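Local coordinates for putative hydroxymethylglutaryl-CoA synthase (Streptococcus mutans, PDB 3SQZ), which probably makes hydroxymethylglutaryl-CoA as an acyltransferase of the thiolase fold, and binds coenzyme A, at residues K104-I109 with K156-K161; S147-L152 with V346-T351; F135-E140 with L152-L157; I39-F44 with A99-K104; D84-A89 with A123-S128. All blocks are in the same frame, centred on the assembly; numbering follows the deposited sequence.

Contact 1 (K104-I109 with K156-K161); sequences KIDMVI and KLHVEK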
# COMPACT_ATOMS: atom_id res chain seq x y z
N LYS A 104 14.94 -12.38 -14.72
CA LYS A 104 14.78 -13.44 -13.74
C LYS A 104 13.41 -13.50 -13.07
O LYS A 104 13.07 -14.51 -12.45
CB LYS A 104 15.88 -13.35 -12.68
CG LYS A 104 17.26 -13.56 -13.26
CD LYS A 104 18.34 -13.40 -12.20
N ILE A 105 12.62 -12.44 -13.18
CA ILE A 105 11.28 -12.44 -12.63
C ILE A 105 10.40 -13.39 -13.43
O ILE A 105 10.30 -13.25 -14.66
CB ILE A 105 10.66 -11.02 -12.65
CG1 ILE A 105 11.33 -10.12 -11.60
CG2 ILE A 105 9.15 -11.08 -12.42
CD1 ILE A 105 11.10 -8.64 -11.85
N ASP A 106 9.77 -14.35 -12.76
CA ASP A 106 8.86 -15.25 -13.47
C ASP A 106 7.46 -15.29 -12.86
O ASP A 106 6.66 -16.16 -13.21
CB ASP A 106 9.45 -16.66 -13.66
CG ASP A 106 9.56 -17.43 -12.37
OD1 ASP A 106 9.40 -16.83 -11.29
OD2 ASP A 106 9.81 -18.65 -12.44
N MET A 107 7.16 -14.32 -12.01
CA MET A 107 5.81 -14.16 -11.50
C MET A 107 5.60 -12.69 -11.16
O MET A 107 6.45 -12.07 -10.51
CB MET A 107 5.56 -15.06 -10.28
CG MET A 107 4.17 -14.89 -9.70
SD MET A 107 3.53 -16.29 -8.74
CE MET A 107 4.67 -16.32 -7.37
N VAL A 108 4.48 -12.14 -11.62
CA VAL A 108 4.10 -10.76 -11.36
C VAL A 108 2.70 -10.80 -10.76
O VAL A 108 1.77 -11.31 -11.39
CB VAL A 108 4.08 -9.94 -12.66
CG1 VAL A 108 3.65 -8.50 -12.38
CG2 VAL A 108 5.44 -9.97 -13.37
N ILE A 109 2.56 -10.30 -9.54
CA ILE A 109 1.28 -10.33 -8.84
C ILE A 109 0.85 -8.90 -8.53
O ILE A 109 1.60 -8.15 -7.88
CB ILE A 109 1.33 -11.11 -7.51
CG1 ILE A 109 1.97 -12.50 -7.71
CG2 ILE A 109 -0.06 -11.22 -6.91
CD1 ILE A 109 2.15 -13.28 -6.42
N LYS A 156 7.22 -15.63 -1.64
CA LYS A 156 8.26 -16.20 -0.81
C LYS A 156 8.37 -17.71 -1.02
O LYS A 156 9.47 -18.25 -1.17
CB LYS A 156 7.96 -15.87 0.66
CG LYS A 156 9.07 -16.15 1.64
CD LYS A 156 9.14 -17.61 2.03
CE LYS A 156 10.18 -17.81 3.12
NZ LYS A 156 10.24 -19.21 3.58
N LEU A 157 7.23 -18.40 -1.04
CA LEU A 157 7.25 -19.84 -1.22
C LEU A 157 7.72 -20.25 -2.62
O LEU A 157 8.41 -21.25 -2.78
CB LEU A 157 5.87 -20.44 -0.96
CG LEU A 157 5.37 -20.24 0.47
CD1 LEU A 157 3.99 -20.85 0.63
CD2 LEU A 157 6.36 -20.82 1.48
N HIS A 158 7.31 -19.48 -3.62
CA HIS A 158 7.73 -19.74 -4.99
C HIS A 158 9.25 -19.65 -5.13
O HIS A 158 9.88 -20.51 -5.74
CB HIS A 158 7.02 -18.76 -5.93
CG HIS A 158 7.54 -18.79 -7.34
ND1 HIS A 158 7.08 -19.68 -8.28
CD2 HIS A 158 8.47 -18.03 -7.95
CE1 HIS A 158 7.71 -19.47 -9.42
NE2 HIS A 158 8.56 -18.48 -9.25
N VAL A 159 9.85 -18.61 -4.56
CA VAL A 159 11.29 -18.45 -4.66
C VAL A 159 12.00 -19.55 -3.86
O VAL A 159 13.02 -20.06 -4.29
CB VAL A 159 11.74 -17.06 -4.20
CG1 VAL A 159 13.27 -17.00 -4.14
CG2 VAL A 159 11.20 -16.00 -5.16
N GLU A 160 11.44 -19.93 -2.72
CA GLU A 160 12.04 -21.01 -1.95
C GLU A 160 12.09 -22.30 -2.78
O GLU A 160 13.08 -23.03 -2.75
CB GLU A 160 11.29 -21.24 -0.64
CG GLU A 160 11.97 -22.28 0.24
CD GLU A 160 11.41 -22.33 1.65
OE1 GLU A 160 11.85 -23.20 2.43
OE2 GLU A 160 10.54 -21.50 1.99
N LYS A 161 11.02 -22.58 -3.52
CA LYS A 161 10.96 -23.76 -4.38
C LYS A 161 11.89 -23.62 -5.58
O LYS A 161 12.52 -24.60 -6.00
CB LYS A 161 9.51 -24.00 -4.84
CG LYS A 161 9.32 -25.10 -5.89
CD LYS A 161 9.80 -26.47 -5.43
CE LYS A 161 8.88 -27.06 -4.37
NZ LYS A 161 9.24 -28.48 -4.07

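Contact 2 (S147-L152 with V346-T351); sequences SATAAL and VAEIFT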
# COMPACT_ATOMS: atom_id res chain seq x y z
N SER A 147 -4.69 -8.06 0.45
CA SER A 147 -4.18 -9.05 -0.49
C SER A 147 -2.69 -9.02 -0.80
O SER A 147 -2.16 -10.04 -1.23
CB SER A 147 -4.98 -8.99 -1.80
OG SER A 147 -4.82 -7.71 -2.37
N ALA A 148 -2.00 -7.89 -0.61
CA ALA A 148 -0.57 -7.91 -0.88
C ALA A 148 0.18 -8.82 0.08
O ALA A 148 1.27 -9.31 -0.24
CB ALA A 148 0.03 -6.52 -0.88
N THR A 149 -0.39 -9.06 1.26
CA THR A 149 0.19 -9.99 2.21
C THR A 149 0.19 -11.42 1.67
O THR A 149 1.18 -12.15 1.81
CB THR A 149 -0.55 -9.90 3.55
OG1 THR A 149 -0.34 -8.58 4.06
CG2 THR A 149 -0.05 -10.93 4.55
N ALA A 150 -0.92 -11.83 1.06
CA ALA A 150 -0.99 -13.14 0.42
C ALA A 150 -0.05 -13.20 -0.78
O ALA A 150 0.61 -14.22 -1.01
CB ALA A 150 -2.42 -13.46 -0.00
N ALA A 151 0.04 -12.11 -1.54
CA ALA A 151 0.95 -12.06 -2.68
C ALA A 151 2.39 -12.27 -2.24
O ALA A 151 3.14 -13.02 -2.86
CB ALA A 151 0.80 -10.72 -3.40
N LEU A 152 2.78 -11.59 -1.17
CA LEU A 152 4.12 -11.71 -0.65
C LEU A 152 4.40 -13.13 -0.18
O LEU A 152 5.49 -13.66 -0.37
CB LEU A 152 4.31 -10.73 0.50
CG LEU A 152 5.73 -10.42 0.94
CD1 LEU A 152 6.50 -9.81 -0.22
CD2 LEU A 152 5.69 -9.45 2.10
N VAL A 346 -10.29 -10.12 6.48
CA VAL A 346 -9.19 -11.05 6.63
C VAL A 346 -8.03 -10.29 7.26
O VAL A 346 -7.76 -9.15 6.89
CB VAL A 346 -8.74 -11.63 5.27
CG1 VAL A 346 -7.55 -12.57 5.42
CG2 VAL A 346 -9.91 -12.35 4.59
N ALA A 347 -7.37 -10.92 8.23
CA ALA A 347 -6.20 -10.32 8.86
C ALA A 347 -5.07 -11.33 8.88
O ALA A 347 -5.31 -12.54 8.84
CB ALA A 347 -6.51 -9.88 10.28
N GLU A 348 -3.83 -10.85 8.95
CA GLU A 348 -2.70 -11.76 9.03
C GLU A 348 -1.54 -11.08 9.72
O GLU A 348 -1.28 -9.90 9.48
CB GLU A 348 -2.29 -12.28 7.65
CG GLU A 348 -1.14 -13.27 7.68
CD GLU A 348 -0.93 -14.03 6.37
OE1 GLU A 348 -1.86 -14.14 5.54
OE2 GLU A 348 0.21 -14.50 6.17
N ILE A 349 -0.87 -11.82 10.59
CA ILE A 349 0.37 -11.37 11.21
C ILE A 349 1.53 -12.17 10.64
O ILE A 349 1.45 -13.40 10.52
CB ILE A 349 0.31 -11.52 12.72
CG1 ILE A 349 -0.80 -10.61 13.24
CG2 ILE A 349 1.67 -11.21 13.36
CD1 ILE A 349 -1.11 -10.77 14.67
N PHE A 350 2.59 -11.46 10.27
CA PHE A 350 3.79 -12.08 9.76
C PHE A 350 4.97 -11.24 10.20
O PHE A 350 4.80 -10.13 10.73
CB PHE A 350 3.74 -12.28 8.24
CG PHE A 350 3.66 -11.00 7.45
CD1 PHE A 350 4.78 -10.47 6.82
CD2 PHE A 350 2.45 -10.34 7.29
CE1 PHE A 350 4.69 -9.31 6.08
CE2 PHE A 350 2.36 -9.18 6.55
CZ PHE A 350 3.48 -8.66 5.94
N THR A 351 6.18 -11.75 10.01
CA THR A 351 7.37 -11.11 10.54
C THR A 351 8.52 -11.18 9.57
O THR A 351 8.53 -11.99 8.63
CB THR A 351 7.83 -11.76 11.85
OG1 THR A 351 8.31 -13.08 11.56
CG2 THR A 351 6.72 -11.81 12.88

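Contact 3 (F135-E140 with L152-L157); sequences FARSFE and LNYAKL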
# COMPACT_ATOMS: atom_id res chain seq x y z
N PHE A 135 8.30 -15.67 -20.06
CA PHE A 135 7.90 -16.91 -19.40
C PHE A 135 7.65 -16.71 -17.91
O PHE A 135 8.37 -17.23 -17.05
CB PHE A 135 8.89 -18.04 -19.71
CG PHE A 135 8.81 -18.50 -21.14
CD1 PHE A 135 9.79 -18.18 -22.06
CD2 PHE A 135 7.72 -19.24 -21.57
CE1 PHE A 135 9.69 -18.60 -23.38
CE2 PHE A 135 7.62 -19.68 -22.88
CZ PHE A 135 8.60 -19.35 -23.78
N ALA A 136 6.61 -15.93 -17.65
CA ALA A 136 6.19 -15.56 -16.30
C ALA A 136 4.70 -15.77 -16.18
O ALA A 136 3.98 -15.66 -17.18
CB ALA A 136 6.50 -14.09 -16.03
N ARG A 137 4.23 -16.05 -14.97
CA ARG A 137 2.79 -15.97 -14.72
C ARG A 137 2.45 -14.61 -14.14
O ARG A 137 3.20 -14.06 -13.32
CB ARG A 137 2.27 -17.12 -13.84
CG ARG A 137 2.69 -17.07 -12.39
CD ARG A 137 1.95 -18.14 -11.55
NE ARG A 137 2.37 -19.52 -11.82
CZ ARG A 137 3.40 -20.12 -11.23
NH1 ARG A 137 4.16 -19.47 -10.35
NH2 ARG A 137 3.68 -21.38 -11.54
N SER A 138 1.31 -14.07 -14.55
CA SER A 138 0.88 -12.75 -14.12
C SER A 138 -0.59 -12.84 -13.74
O SER A 138 -1.39 -13.42 -14.49
CB SER A 138 1.04 -11.76 -15.27
OG SER A 138 2.38 -11.68 -15.71
N PHE A 139 -0.95 -12.30 -12.58
CA PHE A 139 -2.35 -12.32 -12.16
C PHE A 139 -2.57 -11.30 -11.05
O PHE A 139 -1.62 -10.71 -10.52
CB PHE A 139 -2.78 -13.74 -11.73
CG PHE A 139 -2.03 -14.26 -10.56
CD1 PHE A 139 -2.52 -14.08 -9.28
CD2 PHE A 139 -0.81 -14.91 -10.73
CE1 PHE A 139 -1.81 -14.52 -8.18
CE2 PHE A 139 -0.09 -15.35 -9.63
CZ PHE A 139 -0.59 -15.15 -8.36
N GLU A 140 -3.83 -11.13 -10.68
CA GLU A 140 -4.26 -10.20 -9.66
C GLU A 140 -4.75 -10.98 -8.44
O GLU A 140 -5.32 -12.07 -8.59
CB GLU A 140 -5.41 -9.42 -10.25
CG GLU A 140 -5.60 -8.00 -9.84
CD GLU A 140 -6.68 -7.31 -10.67
OE1 GLU A 140 -6.41 -6.82 -11.78
OE2 GLU A 140 -7.80 -7.24 -10.17
N LEU A 152 2.78 -11.59 -1.17
CA LEU A 152 4.12 -11.71 -0.65
C LEU A 152 4.40 -13.13 -0.18
O LEU A 152 5.49 -13.66 -0.37
CB LEU A 152 4.31 -10.73 0.50
CG LEU A 152 5.73 -10.42 0.94
CD1 LEU A 152 6.50 -9.81 -0.22
CD2 LEU A 152 5.69 -9.45 2.10
N ASN A 153 3.42 -13.75 0.47
CA ASN A 153 3.60 -15.10 0.95
C ASN A 153 3.79 -16.10 -0.18
O ASN A 153 4.67 -16.95 -0.13
CB ASN A 153 2.43 -15.50 1.84
CG ASN A 153 2.64 -16.83 2.49
OD1 ASN A 153 2.05 -17.83 2.09
ND2 ASN A 153 3.49 -16.87 3.51
N TYR A 154 2.94 -16.02 -1.20
CA TYR A 154 3.11 -16.88 -2.37
C TYR A 154 4.48 -16.62 -3.01
O TYR A 154 5.20 -17.55 -3.36
CB TYR A 154 1.96 -16.65 -3.34
CG TYR A 154 1.94 -17.50 -4.60
CD1 TYR A 154 2.70 -18.67 -4.73
CD2 TYR A 154 1.12 -17.14 -5.67
CE1 TYR A 154 2.64 -19.44 -5.90
CE2 TYR A 154 1.06 -17.90 -6.83
CZ TYR A 154 1.82 -19.03 -6.94
OH TYR A 154 1.74 -19.77 -8.11
N ALA A 155 4.85 -15.35 -3.15
CA ALA A 155 6.14 -15.00 -3.72
C ALA A 155 7.28 -15.69 -2.97
O ALA A 155 8.19 -16.26 -3.58
CB ALA A 155 6.34 -13.49 -3.68
N LYS A 156 7.22 -15.63 -1.64
CA LYS A 156 8.26 -16.20 -0.81
C LYS A 156 8.37 -17.71 -1.02
O LYS A 156 9.47 -18.25 -1.17
CB LYS A 156 7.96 -15.87 0.66
CG LYS A 156 9.07 -16.15 1.64
CD LYS A 156 9.14 -17.61 2.03
CE LYS A 156 10.18 -17.81 3.12
NZ LYS A 156 10.24 -19.21 3.58
N LEU A 157 7.23 -18.40 -1.04
CA LEU A 157 7.25 -19.84 -1.22
C LEU A 157 7.72 -20.25 -2.62
O LEU A 157 8.41 -21.25 -2.78
CB LEU A 157 5.87 -20.44 -0.96
CG LEU A 157 5.37 -20.24 0.47
CD1 LEU A 157 3.99 -20.85 0.63
CD2 LEU A 157 6.36 -20.82 1.48

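Contact 4 (I39-F44 with A99-K104); sequences IDKIGF and AEDKEK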
# COMPACT_ATOMS: atom_id res chain seq x y z
N ILE A 39 12.27 -9.67 0.96
CA ILE A 39 12.16 -8.43 0.22
C ILE A 39 13.55 -7.86 -0.03
O ILE A 39 14.28 -7.50 0.90
CB ILE A 39 11.29 -7.40 0.98
CG1 ILE A 39 9.88 -7.96 1.22
CG2 ILE A 39 11.23 -6.09 0.21
CD1 ILE A 39 9.05 -7.13 2.19
N ASP A 40 13.91 -7.79 -1.31
CA ASP A 40 15.21 -7.31 -1.73
C ASP A 40 15.20 -5.80 -1.99
O ASP A 40 16.17 -5.11 -1.68
CB ASP A 40 15.62 -8.04 -3.00
CG ASP A 40 17.02 -7.69 -3.46
OD1 ASP A 40 17.97 -7.85 -2.67
OD2 ASP A 40 17.16 -7.26 -4.62
N LYS A 41 14.12 -5.32 -2.60
CA LYS A 41 13.97 -3.91 -2.93
C LYS A 41 12.51 -3.52 -2.78
O LYS A 41 11.61 -4.35 -3.00
CB LYS A 41 14.46 -3.61 -4.35
CG LYS A 41 15.99 -3.72 -4.48
CD LYS A 41 16.53 -3.33 -5.85
CE LYS A 41 16.17 -4.38 -6.90
NZ LYS A 41 16.96 -4.20 -8.17
N ILE A 42 12.28 -2.26 -2.40
CA ILE A 42 10.95 -1.68 -2.29
C ILE A 42 10.90 -0.39 -3.09
O ILE A 42 11.74 0.49 -2.90
CB ILE A 42 10.56 -1.36 -0.82
CG1 ILE A 42 10.69 -2.59 0.08
CG2 ILE A 42 9.16 -0.78 -0.76
CD1 ILE A 42 10.57 -2.29 1.56
N GLY A 43 9.94 -0.30 -4.01
CA GLY A 43 9.71 0.92 -4.77
C GLY A 43 8.37 1.51 -4.38
O GLY A 43 7.46 0.80 -3.93
N PHE A 44 8.25 2.83 -4.52
CA PHE A 44 6.99 3.50 -4.26
C PHE A 44 6.76 4.61 -5.25
O PHE A 44 7.66 5.39 -5.54
CB PHE A 44 6.95 4.10 -2.84
CG PHE A 44 5.67 4.83 -2.55
CD1 PHE A 44 4.48 4.13 -2.45
CD2 PHE A 44 5.65 6.21 -2.42
CE1 PHE A 44 3.29 4.78 -2.21
CE2 PHE A 44 4.46 6.87 -2.17
CZ PHE A 44 3.28 6.16 -2.07
N ALA A 99 17.79 -4.60 -15.44
CA ALA A 99 17.69 -5.53 -16.56
C ALA A 99 17.79 -6.97 -16.08
O ALA A 99 17.07 -7.85 -16.56
CB ALA A 99 18.77 -5.24 -17.58
N GLU A 100 18.66 -7.22 -15.11
CA GLU A 100 18.80 -8.57 -14.57
C GLU A 100 17.51 -9.01 -13.88
O GLU A 100 17.08 -10.16 -14.03
CB GLU A 100 19.98 -8.62 -13.61
CG GLU A 100 20.24 -9.98 -12.99
CD GLU A 100 21.30 -9.91 -11.91
OE1 GLU A 100 22.49 -10.06 -12.24
OE2 GLU A 100 20.93 -9.68 -10.73
N ASP A 101 16.89 -8.11 -13.12
CA ASP A 101 15.62 -8.46 -12.49
C ASP A 101 14.60 -8.88 -13.55
O ASP A 101 13.87 -9.86 -13.37
CB ASP A 101 15.02 -7.27 -11.72
CG ASP A 101 15.79 -6.90 -10.47
OD1 ASP A 101 16.38 -7.79 -9.82
OD2 ASP A 101 15.77 -5.69 -10.13
N LYS A 102 14.54 -8.11 -14.63
CA LYS A 102 13.55 -8.36 -15.68
C LYS A 102 13.77 -9.71 -16.36
O LYS A 102 12.82 -10.32 -16.87
CB LYS A 102 13.55 -7.21 -16.68
CG LYS A 102 13.07 -5.89 -16.08
CD LYS A 102 13.26 -4.74 -17.05
CE LYS A 102 12.82 -3.42 -16.42
NZ LYS A 102 12.81 -2.33 -17.42
N GLU A 103 15.02 -10.17 -16.37
CA GLU A 103 15.35 -11.47 -16.94
C GLU A 103 14.99 -12.63 -16.02
O GLU A 103 14.76 -13.75 -16.49
CB GLU A 103 16.84 -11.54 -17.27
N LYS A 104 14.94 -12.38 -14.72
CA LYS A 104 14.78 -13.44 -13.74
C LYS A 104 13.41 -13.50 -13.07
O LYS A 104 13.07 -14.51 -12.45
CB LYS A 104 15.88 -13.35 -12.68
CG LYS A 104 17.26 -13.56 -13.26
CD LYS A 104 18.34 -13.40 -12.20
O HOH W 1 17.74 -7.47 -7.49

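Contact 5 (D84-A89 with A123-S128); sequences DVVTLA and AVYVHS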
# COMPACT_ATOMS: atom_id res chain seq x y z
N ASP A 84 -3.71 5.45 -13.06
CA ASP A 84 -4.59 4.46 -12.44
C ASP A 84 -3.79 3.35 -11.77
O ASP A 84 -2.57 3.48 -11.58
CB ASP A 84 -5.57 3.89 -13.47
CG ASP A 84 -4.91 3.03 -14.53
OD1 ASP A 84 -3.68 2.83 -14.48
OD2 ASP A 84 -5.65 2.53 -15.40
N VAL A 85 -4.46 2.26 -11.41
CA VAL A 85 -3.79 1.16 -10.74
C VAL A 85 -2.59 0.65 -11.54
O VAL A 85 -1.54 0.32 -10.98
CB VAL A 85 -4.79 -0.00 -10.44
CG1 VAL A 85 -5.43 -0.56 -11.73
CG2 VAL A 85 -4.12 -1.11 -9.64
N VAL A 86 -2.75 0.56 -12.85
CA VAL A 86 -1.71 0.02 -13.72
C VAL A 86 -0.51 0.95 -13.81
O VAL A 86 0.64 0.51 -13.69
CB VAL A 86 -2.28 -0.25 -15.13
CG1 VAL A 86 -1.17 -0.51 -16.13
CG2 VAL A 86 -3.25 -1.41 -15.09
N THR A 87 -0.76 2.23 -14.05
CA THR A 87 0.34 3.16 -14.22
C THR A 87 1.11 3.38 -12.93
O THR A 87 2.33 3.47 -12.94
CB THR A 87 -0.12 4.48 -14.83
OG1 THR A 87 -1.10 5.07 -13.98
CG2 THR A 87 -0.72 4.25 -16.20
N LEU A 88 0.39 3.47 -11.81
CA LEU A 88 1.07 3.59 -10.52
C LEU A 88 1.89 2.34 -10.23
O LEU A 88 3.03 2.44 -9.77
CB LEU A 88 0.07 3.87 -9.40
CG LEU A 88 -0.63 5.23 -9.46
CD1 LEU A 88 -1.76 5.27 -8.44
CD2 LEU A 88 0.35 6.38 -9.25
N ALA A 89 1.33 1.16 -10.51
CA ALA A 89 2.03 -0.09 -10.27
C ALA A 89 3.31 -0.16 -11.12
O ALA A 89 4.39 -0.47 -10.62
CB ALA A 89 1.14 -1.28 -10.55
N ALA A 123 -1.86 -6.94 -13.70
CA ALA A 123 -0.48 -7.42 -13.72
C ALA A 123 0.05 -7.65 -15.14
O ALA A 123 1.24 -7.53 -15.38
CB ALA A 123 -0.36 -8.70 -12.91
N VAL A 124 -0.83 -8.04 -16.07
CA VAL A 124 -0.38 -8.29 -17.43
C VAL A 124 0.18 -7.00 -18.05
O VAL A 124 1.21 -7.04 -18.73
CB VAL A 124 -1.52 -8.87 -18.29
CG1 VAL A 124 -1.09 -8.96 -19.75
CG2 VAL A 124 -1.92 -10.25 -17.75
N TYR A 125 -0.48 -5.88 -17.82
CA TYR A 125 0.01 -4.60 -18.32
C TYR A 125 1.34 -4.22 -17.68
O TYR A 125 2.22 -3.67 -18.35
CB TYR A 125 -0.99 -3.48 -18.05
CG TYR A 125 -2.28 -3.61 -18.81
CD1 TYR A 125 -2.33 -3.39 -20.18
CD2 TYR A 125 -3.46 -3.92 -18.15
CE1 TYR A 125 -3.52 -3.48 -20.87
CE2 TYR A 125 -4.65 -4.02 -18.83
CZ TYR A 125 -4.68 -3.79 -20.19
OH TYR A 125 -5.88 -3.89 -20.85
N VAL A 126 1.48 -4.49 -16.39
CA VAL A 126 2.73 -4.17 -15.72
C VAL A 126 3.88 -5.01 -16.31
O VAL A 126 4.96 -4.49 -16.59
CB VAL A 126 2.62 -4.36 -14.20
CG1 VAL A 126 3.94 -4.03 -13.52
CG2 VAL A 126 1.50 -3.49 -13.64
N HIS A 127 3.61 -6.29 -16.51
CA HIS A 127 4.57 -7.19 -17.14
C HIS A 127 5.06 -6.62 -18.48
O HIS A 127 6.26 -6.59 -18.77
CB HIS A 127 3.94 -8.57 -17.33
CG HIS A 127 4.83 -9.54 -18.02
ND1 HIS A 127 4.92 -9.62 -19.39
CD2 HIS A 127 5.69 -10.47 -17.54
CE1 HIS A 127 5.80 -10.54 -19.73
NE2 HIS A 127 6.29 -11.07 -18.62
N SER A 128 4.13 -6.15 -19.30
CA SER A 128 4.42 -5.60 -20.61
C SER A 128 5.18 -4.28 -20.54
O SER A 128 6.19 -4.07 -21.20
CB SER A 128 3.09 -5.40 -21.34
OG SER A 128 3.27 -4.86 -22.63

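Contact 1 (K104-I109 with K156-K161)
D106 OD1 accepts the bond that ties a sheet to the helix packed on it: H158 NE2 donates to this carboxylate oxygen over 2.8 Å, a histidine-carboxylate hydrogen bond between a helix and the mixed sheet of a thiolase fold. It joins strand 105-111 to helix 147-161, away from the annotated sites. The bond is somewhat bent, with an N-H...O angle of 147°, and it reaches OD1 on the syn side while lying a little out of both the carboxylate plane and the ring plane. Those two planes stand 55° apart, so the acid meets the imidazole at the NE2 edge with its own plane steeply turned. A neighbouring carboxylate would favour a proton on NE2 and could stabilise a positively charged ring.

M107, the next residue on the strand, serves the other half of H158. Its CG is anti to the backbone N (chi1 178°) and the chain bends at its last torsion, which carries the methyl past the imidazole to the helix side. SD hangs above the ring face at a distance, 5.1 Å from the centroid, a long sulfur-aromatic approach. Around this pair, H158 also touches R137 of strand 137-141 and V167 of strand 166-175, the two strands that flank strand 105-111 in the sheet. The closest apolar touch across the contact is made by M107 CE, which rests 3.7 Å from H158 CB.

Contact 2 (S147-L152 with V346-T351)
T149 and L152 of helix 147-161 meet the F350 ring of strand 346-354, and these methyl-to-ring contacts form the larger part of the contact, in which the local axes are 9.2 Å apart with 47° between their directions. T149 CG2 stands 3.6 Å from F350 CE2, meeting the ring obliquely, and L152 CD2 approaches the other flank of the same ring at CE1, 4.1 Å away. The aromatic ring therefore bridges two residues one helical turn apart. F350 gets there because its CG sits between its own backbone N and carbonyl carbon (chi1 63°), while L152 crosses it at about a right angle.

A second kind of contact sets a methyl against a charged group. T149 CG2 packs 3.7 Å from E348 CD, so the flat carboxylate carbon of an extended side chain rests on a purely apolar atom.

Two polar atoms find their partners elsewhere: T149 OG1 is hydrogen-bonded to S340 OG on strand 335-342, and E348 OE1 to Y146 OH, next to S147 in the chain. F317 of helix 315-326 touches T149, L152 and F350 alike. The side chain of T149 lies about 8 Å from that of H267, a predicted active-site residue. Across the two segments, then, adhesion is by van der Waals contact, while the T149 hydroxyl and E348 OE1 have their partners beyond them.

Contact 3 (F135-E140 with L152-L157)
R137 and F139 reach across a wide gap to Y154, for the backbones of strand 137-141, outermost in the sheet of this chain, and helix 147-161 stay far apart, 11.5 Å between R137 CA and A155 CA at the nearest pairing. Long side chains span that distance where a helix packs on the sheet of the thiolase fold. Y154, with CG anti to its backbone N (chi1 -178°), sends its ring out from the helix toward the strand. F139 CZ comes up to the edge of that ring, near its plane, and lies 3.6 Å from Y154 CE2; the two side chains run at a slant to one another.

R137 answers at the phenol end. Its chain bends at the third torsion and lays the guanidinium over the hydroxyl, so that Y154 OH sits above one face of the group, toward its rim. NH1 is the nearest nitrogen, 3.3 Å from Y154 OH, but the angle is too poor for a hydrogen bond, and the contact is better read as a face packed on an oxygen. Guanidinium and phenol planes are 26° apart.

M107 of strand 105-111 touches R137, F139 and Y154 and so links all three to the next strand. On the opposite face of the strand, S138 packs against helix 122-129, which places the strand between two helices.

Contact 4 (I39-F44 with A99-K104)
K41 NZ and D101 OD2 make the tight part of this contact, a buried salt bridge of 2.7 Å between a sheet strand and a short helix whose backbones keep well apart, K41 CA and D101 CA being 10.7 Å from one another. The ammonium comes to OD2 on its syn lone pair, the side facing the other carboxylate oxygen, and the two side chains approach from opposite directions. A bend at the third torsion of K41 (chi3 -72°) turns its end to the carboxylate. Backbone groups complete the grip: K41 NZ also donates to I96 O, and D101 OD2 accepts from T98 N.

The other side of the pair is looser and is filled by a water. That water donates to D101 OD1 at 2.7 Å and to D40 OD2 at 2.9 Å, while its bond from K41 NZ is long and weak. It thus stands between two carboxylates, whose oxygens D40 OD2 and D101 OD1 are 5.3 Å apart; their mutual repulsion is probably eased by the lysine and by R201 and R166, which form salt bridges with D40 and D101 respectively.

Such a buried ion network fastens helix 99-104, which leads straight into strand 105-111, to strand 37-45 within the mixed sheet of the thiolase fold.

Contact 5 (D84-A89 with A123-S128)
V86 CB bears two methyls that both meet Y125, and following them outward traces the packing of helix 85-94 against helix 122-129 in the thiolase fold. CG1, anti to the backbone N (chi1 167°), presses on the root of the tyrosine, 3.5 Å from Y125 CB. CG2, anti to the carbonyl carbon, comes within 4.0 Å of Y125 CD2, obliquely to the ring. One valine thus holds both the base and the first part of the aromatic side chain.

A turn further along, A89 CB meets V126 CG2 at 3.8 Å, and the same methyl of V126 lies 4.1 Å from the carbonyl oxygen V86 O. The backbones come nearest here, V86 CA and V126 CA being 6.4 Å apart, and the local axes approach to 9.1 Å with a crossing angle of -39°.

The start of the first helix is fixed by a capping box. D84 OD1 accepts from T87 N at 3.0 Å, in a nearly straight bond of 166°, and T87 OG1 accepts in turn from D84 N at 2.8 Å. D84 OD2 has a salt bridge to R417, and Y419 meets both that oxygen, through its hydroxyl, and the Y125 ring, edge to face. Beneath the pair runs the sheet: A89 touches L170 and S172 of strand 166-175, while A123 packs on V108 and L110 of strand 105-111 and on S138 of strand 137-141.

Overall arrangement
From the N terminus, strand 37-45 leads off, and contact 4 brings helix 99-104 back to it, closing the first loop. Helix 85-94 lies within that loop, yet its partner comes later, so contact 5 crosses contact 4. Strand 105-111 follows directly; contact 1 joins it to the far end of helix 147-161 and crosses contact 5, whose second helix, 122-129, precedes strand 137-141. Contact 3 is the short return from that strand to the same helix, finishing on the stretch where contact 1 ends. Contact 2 makes the longest connection, crossing contacts 1 and 3 as it carries the helix to strand 346-354 and links the N- and C-terminal family regions. Helix 147-161 thus unites contacts 1, 2 and 3 over one sheet.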